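Local coordinates for protein nicotinate phosphoribosyltransferase (Porphyromonas gingivalis, PDB 2IM5) that probably catalyses the ATP-assisted joining of nicotinate to 5-phospho-alpha-D-ribose 1-diphosphate, giving nicotinate ribonucleotide in the synthesis of NAD, at residues F15-G18 and Y19-K23; R55-A58 and A59-L62; E66-F69 and L70-E73. All coordinates share one frame; numbering follows the deposited sequence.

Overall arrangement
All three interactions are local contacts within the N-terminal part of the chain and follow one another in series. Interaction 1 is a buried run of helix 12-24, interaction 2 is the turn at the C-terminal end of helix 44-56, leading into a loop, and interaction 3 lies on the next helix, 64-73. Their centres are about 17 to 20 Å apart. Interactions 2 and 3 touch: Leu62, near the end of the loop, packs on Lys67 and Leu70. Interaction 1 touches neither, its nearest atoms about 5 Å from interaction 3 and about 7 Å from interaction 2. Helices 12-24 and 64-73 each also pack on helices from much later in the chain, joining the N-terminal region to the rest.

Interaction 1 (F15-G18 and Y19-K23); sequences FTTG and YAYAK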
loop_
_atom_site.group_PDB
_atom_site.type_symbol
_atom_site.label_atom_id
_atom_site.label_comp_id
_atom_site.label_asym_id
_atom_site.label_seq_id
_atom_site.Cartn_x
_atom_site.Cartn_y
_atom_site.Cartn_z
ATOM N N PHE A 15 -9.469 2.070 0.194
ATOM C CA PHE A 15 -10.833 2.288 -0.284
ATOM C C PHE A 15 -11.141 1.494 -1.552
ATOM O O PHE A 15 -12.219 0.913 -1.676
ATOM C CB PHE A 15 -11.100 3.773 -0.558
ATOM C CG PHE A 15 -11.128 4.626 0.674
ATOM C CD1 PHE A 15 -11.790 4.207 1.817
ATOM C CD2 PHE A 15 -10.513 5.871 0.682
ATOM C CE1 PHE A 15 -11.842 5.012 2.952
ATOM C CE2 PHE A 15 -10.562 6.684 1.818
ATOM C CZ PHE A 15 -11.231 6.248 2.954
ATOM N N THR A 16 -10.207 1.462 -2.498
ATOM C CA THR A 16 -10.449 0.730 -3.736
ATOM C C THR A 16 -10.551 -0.773 -3.488
ATOM O O THR A 16 -11.373 -1.461 -4.101
ATOM C CB THR A 16 -9.353 1.013 -4.802
ATOM O OG1 THR A 16 -8.067 0.635 -4.292
ATOM C CG2 THR A 16 -9.336 2.492 -5.157
ATOM N N THR A 17 -9.719 -1.290 -2.594
ATOM C CA THR A 17 -9.772 -2.712 -2.276
ATOM C C THR A 17 -10.967 -2.944 -1.361
ATOM O O THR A 17 -11.614 -3.984 -1.420
ATOM C CB THR A 17 -8.493 -3.173 -1.571
ATOM O OG1 THR A 17 -7.368 -2.730 -2.332
ATOM C CG2 THR A 17 -8.454 -4.701 -1.460
ATOM N N GLY A 18 -11.254 -1.959 -0.516
ATOM C CA GLY A 18 -12.385 -2.073 0.390
ATOM C C GLY A 18 -13.687 -2.213 -0.381
ATOM O O GLY A 18 -14.551 -3.004 0.002
ATOM N N TYR A 19 -13.842 -1.451 -1.459
ATOM C CA TYR A 19 -15.062 -1.544 -2.262
ATOM C C TYR A 19 -15.064 -2.853 -3.036
ATOM O O TYR A 19 -16.106 -3.491 -3.187
ATOM C CB TYR A 19 -15.196 -0.369 -3.236
ATOM C CG TYR A 19 -16.326 -0.571 -4.222
ATOM C CD1 TYR A 19 -17.623 -0.809 -3.779
ATOM C CD2 TYR A 19 -16.084 -0.610 -5.597
ATOM C CE1 TYR A 19 -18.650 -1.097 -4.674
ATOM C CE2 TYR A 19 -17.107 -0.894 -6.503
ATOM C CZ TYR A 19 -18.382 -1.140 -6.035
ATOM O OH TYR A 19 -19.386 -1.442 -6.921
ATOM N N ALA A 20 -13.897 -3.263 -3.522
ATOM C CA ALA A 20 -13.812 -4.526 -4.248
ATOM C C ALA A 20 -14.302 -5.661 -3.339
ATOM O O ALA A 20 -15.038 -6.539 -3.791
ATOM C CB ALA A 20 -12.384 -4.788 -4.710
ATOM N N TYR A 21 -13.895 -5.649 -2.067
ATOM C CA TYR A 21 -14.351 -6.691 -1.133
ATOM C C TYR A 21 -15.860 -6.549 -0.877
ATOM O O TYR A 21 -16.601 -7.534 -0.868
ATOM C CB TYR A 21 -13.651 -6.592 0.228
ATOM C CG TYR A 21 -12.179 -6.924 0.255
ATOM C CD1 TYR A 21 -11.688 -8.080 -0.347
ATOM C CD2 TYR A 21 -11.284 -6.113 0.950
ATOM C CE1 TYR A 21 -10.335 -8.425 -0.251
ATOM C CE2 TYR A 21 -9.933 -6.443 1.055
ATOM C CZ TYR A 21 -9.464 -7.598 0.456
ATOM O OH TYR A 21 -8.134 -7.924 0.583
ATOM N N ALA A 22 -16.300 -5.313 -0.662
ATOM C CA ALA A 22 -17.704 -5.035 -0.383
ATOM C C ALA A 22 -18.624 -5.490 -1.513
ATOM O O ALA A 22 -19.756 -5.923 -1.273
ATOM C CB ALA A 22 -17.895 -3.551 -0.120
ATOM N N LYS A 23 -18.142 -5.398 -2.747
ATOM C CA LYS A 23 -18.952 -5.802 -3.883
ATOM C C LYS A 23 -18.940 -7.297 -4.129
ATOM O O LYS A 23 -19.992 -7.931 -4.207
ATOM C CB LYS A 23 -18.485 -5.118 -5.168
ATOM C CG LYS A 23 -19.291 -5.578 -6.388
ATOM C CD LYS A 23 -18.749 -5.067 -7.705
ATOM C CE LYS A 23 -19.688 -5.475 -8.847
ATOM N NZ LYS A 23 -19.148 -5.118 -10.186
#
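Tyr19, Ala20, Tyr21 and Ala22 donate their backbone N-H groups to the carbonyls of Phe15, Thr16, Thr17 and Gly18 in the i to i+4 pattern of an alpha-helix, the tightest bonds being 2.9 Å from Tyr19 N to Phe15 O and from Tyr21 N to Thr17 O. The side-chain contact follows the same spacing, with Thr17 and Tyr21 one turn apart, lying side by side and pointing the same way. The methyl of Thr17 does the touching: CG2 is 3.4 Å from Tyr21 CE2 and 3.6 Å from Tyr21 CZ. It is placed there because CG2 stands anti to the backbone N, while OG1 turns to the N side (chi1 -50°) and bonds back to the carbonyl of Tyr13. Threonine thus serves two purposes at a buried position, its hydroxyl satisfied within the helix and its methyl packing on an aromatic ring.

The base of the Tyr21 ring lies against the backbone of the preceding turn, with CD2 3.2 Å from Thr17 O. Its hydroxyl, carried beyond the threonine methyl, bonds to Glu214, which gives this buried polar end a partner. Gly18 has no side chain, and its CA lies near the Tyr21 ring, at an oblique angle to it. Ala20 is similarly compact, its CB 3.5 Å from Thr16 O. On another side of the helix, Tyr19 has CG anti to the backbone N (chi1 171°), and its ring leads away from the preceding turn to meet Tyr81.

Helix 12-24 is wedged among several others. Trp215 of helix 213-223 packs on Thr17 and Ala20, Val239 of helix 228-240 on Tyr19 and Ala20, and Leu113 and Tyr114 of helix 113-116 on Tyr21.

Interaction 2 (R55-A58 and A59-L62); sequences RAMA and ALSL
Leu60 folds back over the peptide of Met57, three residues earlier, as the chain leaves helix 44-56. Its CD1 lies 4.0 Å from Met57 CB, an apolar contact between side chains that cross at a slant. Nearer its root, Leu60 CG is 3.4 Å from Met57 O, so the branched chain rests on the carbonyl as well as on the methionine. The first torsion of Leu60 sets this up: CG lies beside its own backbone N (chi1 -61°), the atom that reaches back to the same carbonyl.

That bond, Leu60 N to Met57 O, is 3.1 Å long, and its donor stands well above the carbonyl plane. One residue earlier, Ala59 N donates to Ala56 O, also at 3.1 Å. Both span three residues, as does the bond from Ala58 N to Arg55 O, so the chain turns here in 3-10 fashion. Alanines at 56, 58 and 59 suit this turn, since their small methyls let it lie close, as where Ala59 CB rests 3.5 Å from Ala56 O, and expose little apolar surface. Beyond Ala59 the backbone opens out, and Leu60, Ser61 and Leu62 have extended phi and psi values.

A water lies within hydrogen-bonding distance of Met57 O and may donate to it, as a second partner beside Leu60 N. Its distance to Leu60 O is very short, and that link is doubtful.

Further out, Met57 and Leu60 are the buried residues of the turn; flexible thioether and compact branched chain can both fill apolar space. Met57 packs on Trp119 and Leu60 on Ile4, while exposed Arg55 forms a salt bridge with Glu48 of its own helix. The turn leads out of helix 44-56, and the loop passes Arg89 at Ser61 before Leu62 lodges against helix 64-73.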
loop_
_atom_site.group_PDB
_atom_site.type_symbol
_atom_site.label_atom_id
_atom_site.label_comp_id
_atom_site.label_asym_id
_atom_site.label_seq_id
_atom_site.Cartn_x
_atom_site.Cartn_y
_atom_site.Cartn_z
ATOM N N ARG A 55 -9.334 3.509 20.052
ATOM C CA ARG A 55 -10.676 3.824 20.535
ATOM C C ARG A 55 -11.110 5.208 20.055
ATOM O O ARG A 55 -12.277 5.426 19.724
ATOM C CB ARG A 55 -10.729 3.749 22.065
ATOM C CG ARG A 55 -10.694 2.321 22.598
ATOM C CD ARG A 55 -11.021 2.273 24.079
ATOM N NE ARG A 55 -9.857 2.526 24.922
ATOM C CZ ARG A 55 -9.083 1.574 25.435
ATOM N NH1 ARG A 55 -9.344 0.295 25.196
ATOM N NH2 ARG A 55 -8.045 1.904 26.192
ATOM N N ALA A 56 -10.165 6.142 20.005
ATOM C CA ALA A 56 -10.472 7.500 19.560
ATOM C C ALA A 56 -10.991 7.516 18.124
ATOM O O ALA A 56 -11.825 8.348 17.774
ATOM C CB ALA A 56 -9.235 8.382 19.670
ATOM N N MET A 57 -10.506 6.585 17.301
ATOM C CA MET A 57 -10.909 6.520 15.900
ATOM C C MET A 57 -12.406 6.261 15.687
ATOM O O MET A 57 -12.948 6.535 14.607
ATOM C CB MET A 57 -10.064 5.469 15.163
ATOM C CG MET A 57 -8.595 5.877 14.980
ATOM S SD MET A 57 -7.538 4.616 14.205
ATOM C CE MET A 57 -8.386 4.418 12.649
ATOM N N ALA A 58 -13.079 5.754 16.716
ATOM C CA ALA A 58 -14.509 5.471 16.612
ATOM C C ALA A 58 -15.320 6.749 16.411
ATOM O O ALA A 58 -16.476 6.697 15.998
ATOM C CB ALA A 58 -14.997 4.735 17.863
ATOM N N ALA A 59 -14.711 7.894 16.694
ATOM C CA ALA A 59 -15.395 9.173 16.545
ATOM C C ALA A 59 -15.285 9.761 15.131
ATOM O O ALA A 59 -15.977 10.718 14.799
ATOM C CB ALA A 59 -14.853 10.172 17.570
ATOM N N LEU A 60 -14.424 9.189 14.301
ATOM C CA LEU A 60 -14.251 9.681 12.939
ATOM C C LEU A 60 -15.495 9.485 12.075
ATOM O O LEU A 60 -16.196 8.476 12.182
ATOM C CB LEU A 60 -13.069 8.979 12.269
ATOM C CG LEU A 60 -11.684 9.159 12.898
ATOM C CD1 LEU A 60 -10.706 8.206 12.251
ATOM C CD2 LEU A 60 -11.226 10.600 12.740
ATOM N N SER A 61 -15.776 10.464 11.225
ATOM C CA SER A 61 -16.907 10.373 10.316
ATOM C C SER A 61 -16.648 11.278 9.123
ATOM O O SER A 61 -16.047 12.344 9.250
ATOM C CB SER A 61 -18.220 10.760 11.006
ATOM O OG SER A 61 -18.244 12.128 11.335
ATOM N N LEU A 62 -17.094 10.828 7.960
ATOM C CA LEU A 62 -16.911 11.559 6.716
ATOM C C LEU A 62 -17.605 12.916 6.788
ATOM O O LEU A 62 -18.781 12.995 7.148
ATOM C CB LEU A 62 -17.497 10.733 5.564
ATOM C CG LEU A 62 -17.195 11.175 4.135
ATOM C CD1 LEU A 62 -15.708 10.958 3.831
ATOM C CD2 LEU A 62 -18.074 10.374 3.174
HETATM O O HOH W 1 -15.566 6.157 13.027
#

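Interaction 3 (E66-F69 and L70-E73); sequences EKEF and LQRE
Phe69 reaches along its helix to Glu73, one turn on. From CB, the chain sets CG anti to the backbone N (chi1 172°), which puts the ring where CD1 and CE1 meet the aliphatic part of Glu73, CE1 coming 3.3 Å from Glu73 CG. CZ lies 3.8 Å from Glu73 CB, while on the other edge CD2 approaches Leu70 CD2. Glu73 CB sits over one ring face in a CH-pi contact, 4.0 Å from the centroid and offset toward the rim. Glutamate suits this site because its methylenes can cover the ring while the bend at chi2 (-55°) takes its carboxylate away.

Beneath lies regular alpha-helical bonding, including Glu73 N to Phe69 O at 2.7 Å. On the outer surface Glu68 and Arg72 run side by side; Glu68 OE1 is over the guanidinium face, 4.0 Å from Arg72 NH2, opposite charges near enough to attract weakly, with no N-H aimed at the oxygen.

Helix 64-73 packs on two others: Lys67, Leu70 and Gln71 meet helix 79-87, while Phe69 stacks on His201 and touches Val197 of helix 197-203.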
loop_
_atom_site.group_PDB
_atom_site.type_symbol
_atom_site.label_atom_id
_atom_site.label_comp_id
_atom_site.label_asym_id
_atom_site.label_seq_id
_atom_site.Cartn_x
_atom_site.Cartn_y
_atom_site.Cartn_z
ATOM N N GLU A 66 -15.602 16.227 2.440
ATOM C CA GLU A 66 -14.873 15.022 2.062
ATOM C C GLU A 66 -15.730 14.164 1.145
ATOM O O GLU A 66 -15.234 13.600 0.176
ATOM C CB GLU A 66 -14.455 14.237 3.303
ATOM C CG GLU A 66 -13.493 15.014 4.189
ATOM C CD GLU A 66 -13.069 14.238 5.423
ATOM O OE1 GLU A 66 -13.926 13.559 6.033
ATOM O OE2 GLU A 66 -11.877 14.325 5.784
ATOM N N LYS A 67 -17.020 14.083 1.442
ATOM C CA LYS A 67 -17.926 13.301 0.611
ATOM C C LYS A 67 -17.965 13.881 -0.805
ATOM O O LYS A 67 -17.914 13.139 -1.784
ATOM C CB LYS A 67 -19.338 13.291 1.204
ATOM C CG LYS A 67 -20.309 12.411 0.443
ATOM C CD LYS A 67 -21.735 12.535 0.961
ATOM C CE LYS A 67 -22.701 11.783 0.055
ATOM N NZ LYS A 67 -24.138 11.927 0.456
ATOM N N GLU A 68 -18.057 15.204 -0.914
ATOM C CA GLU A 68 -18.082 15.861 -2.223
ATOM C C GLU A 68 -16.766 15.630 -2.954
ATOM O O GLU A 68 -16.745 15.476 -4.177
ATOM C CB GLU A 68 -18.319 17.363 -2.070
ATOM C CG GLU A 68 -19.741 17.723 -1.679
ATOM C CD GLU A 68 -19.901 19.197 -1.322
ATOM O OE1 GLU A 68 -19.394 20.060 -2.083
ATOM O OE2 GLU A 68 -20.538 19.491 -0.281
ATOM N N PHE A 69 -15.668 15.613 -2.202
ATOM C CA PHE A 69 -14.357 15.368 -2.787
ATOM C C PHE A 69 -14.317 13.953 -3.382
ATOM O O PHE A 69 -13.869 13.752 -4.510
ATOM C CB PHE A 69 -13.267 15.498 -1.724
ATOM C CG PHE A 69 -11.906 15.086 -2.198
ATOM C CD1 PHE A 69 -11.184 15.891 -3.079
ATOM C CD2 PHE A 69 -11.348 13.881 -1.776
ATOM C CE1 PHE A 69 -9.923 15.498 -3.535
ATOM C CE2 PHE A 69 -10.097 13.480 -2.222
ATOM C CZ PHE A 69 -9.378 14.293 -3.108
ATOM N N LEU A 70 -14.784 12.973 -2.614
ATOM C CA LEU A 70 -14.785 11.594 -3.086
ATOM C C LEU A 70 -15.610 11.456 -4.363
ATOM O O LEU A 70 -15.212 10.765 -5.302
ATOM C CB LEU A 70 -15.346 10.652 -2.014
ATOM C CG LEU A 70 -14.533 10.513 -0.722
ATOM C CD1 LEU A 70 -15.239 9.561 0.221
ATOM C CD2 LEU A 70 -13.129 10.000 -1.041
ATOM N N GLN A 71 -16.760 12.121 -4.397
ATOM C CA GLN A 71 -17.630 12.050 -5.564
ATOM C C GLN A 71 -16.972 12.675 -6.786
ATOM O O GLN A 71 -17.122 12.180 -7.898
ATOM C CB GLN A 71 -18.956 12.750 -5.271
ATOM C CG GLN A 71 -19.699 12.152 -4.099
ATOM C CD GLN A 71 -20.901 12.980 -3.681
ATOM O OE1 GLN A 71 -20.808 14.201 -3.541
ATOM N NE2 GLN A 71 -22.030 12.320 -3.462
ATOM N N ARG A 72 -16.221 13.749 -6.578
ATOM C CA ARG A 72 -15.574 14.423 -7.696
ATOM C C ARG A 72 -14.227 13.859 -8.116
ATOM O O ARG A 72 -13.954 13.755 -9.308
ATOM C CB ARG A 72 -15.415 15.915 -7.386
ATOM C CG ARG A 72 -16.748 16.621 -7.230
ATOM C CD ARG A 72 -16.608 18.077 -6.838
ATOM N NE ARG A 72 -17.925 18.683 -6.655
ATOM C CZ ARG A 72 -18.134 19.925 -6.229
ATOM N NH1 ARG A 72 -17.109 20.718 -5.931
ATOM N NH2 ARG A 72 -19.374 20.379 -6.107
ATOM N N GLU A 73 -13.401 13.486 -7.147
ATOM C CA GLU A 73 -12.068 12.991 -7.441
ATOM C C GLU A 73 -11.851 11.489 -7.477
ATOM O O GLU A 73 -10.855 11.028 -8.032
ATOM C CB GLU A 73 -11.076 13.622 -6.468
ATOM C CG GLU A 73 -11.016 15.130 -6.581
ATOM C CD GLU A 73 -10.724 15.583 -7.998
ATOM O OE1 GLU A 73 -9.701 15.133 -8.565
ATOM O OE2 GLU A 73 -11.517 16.381 -8.546
#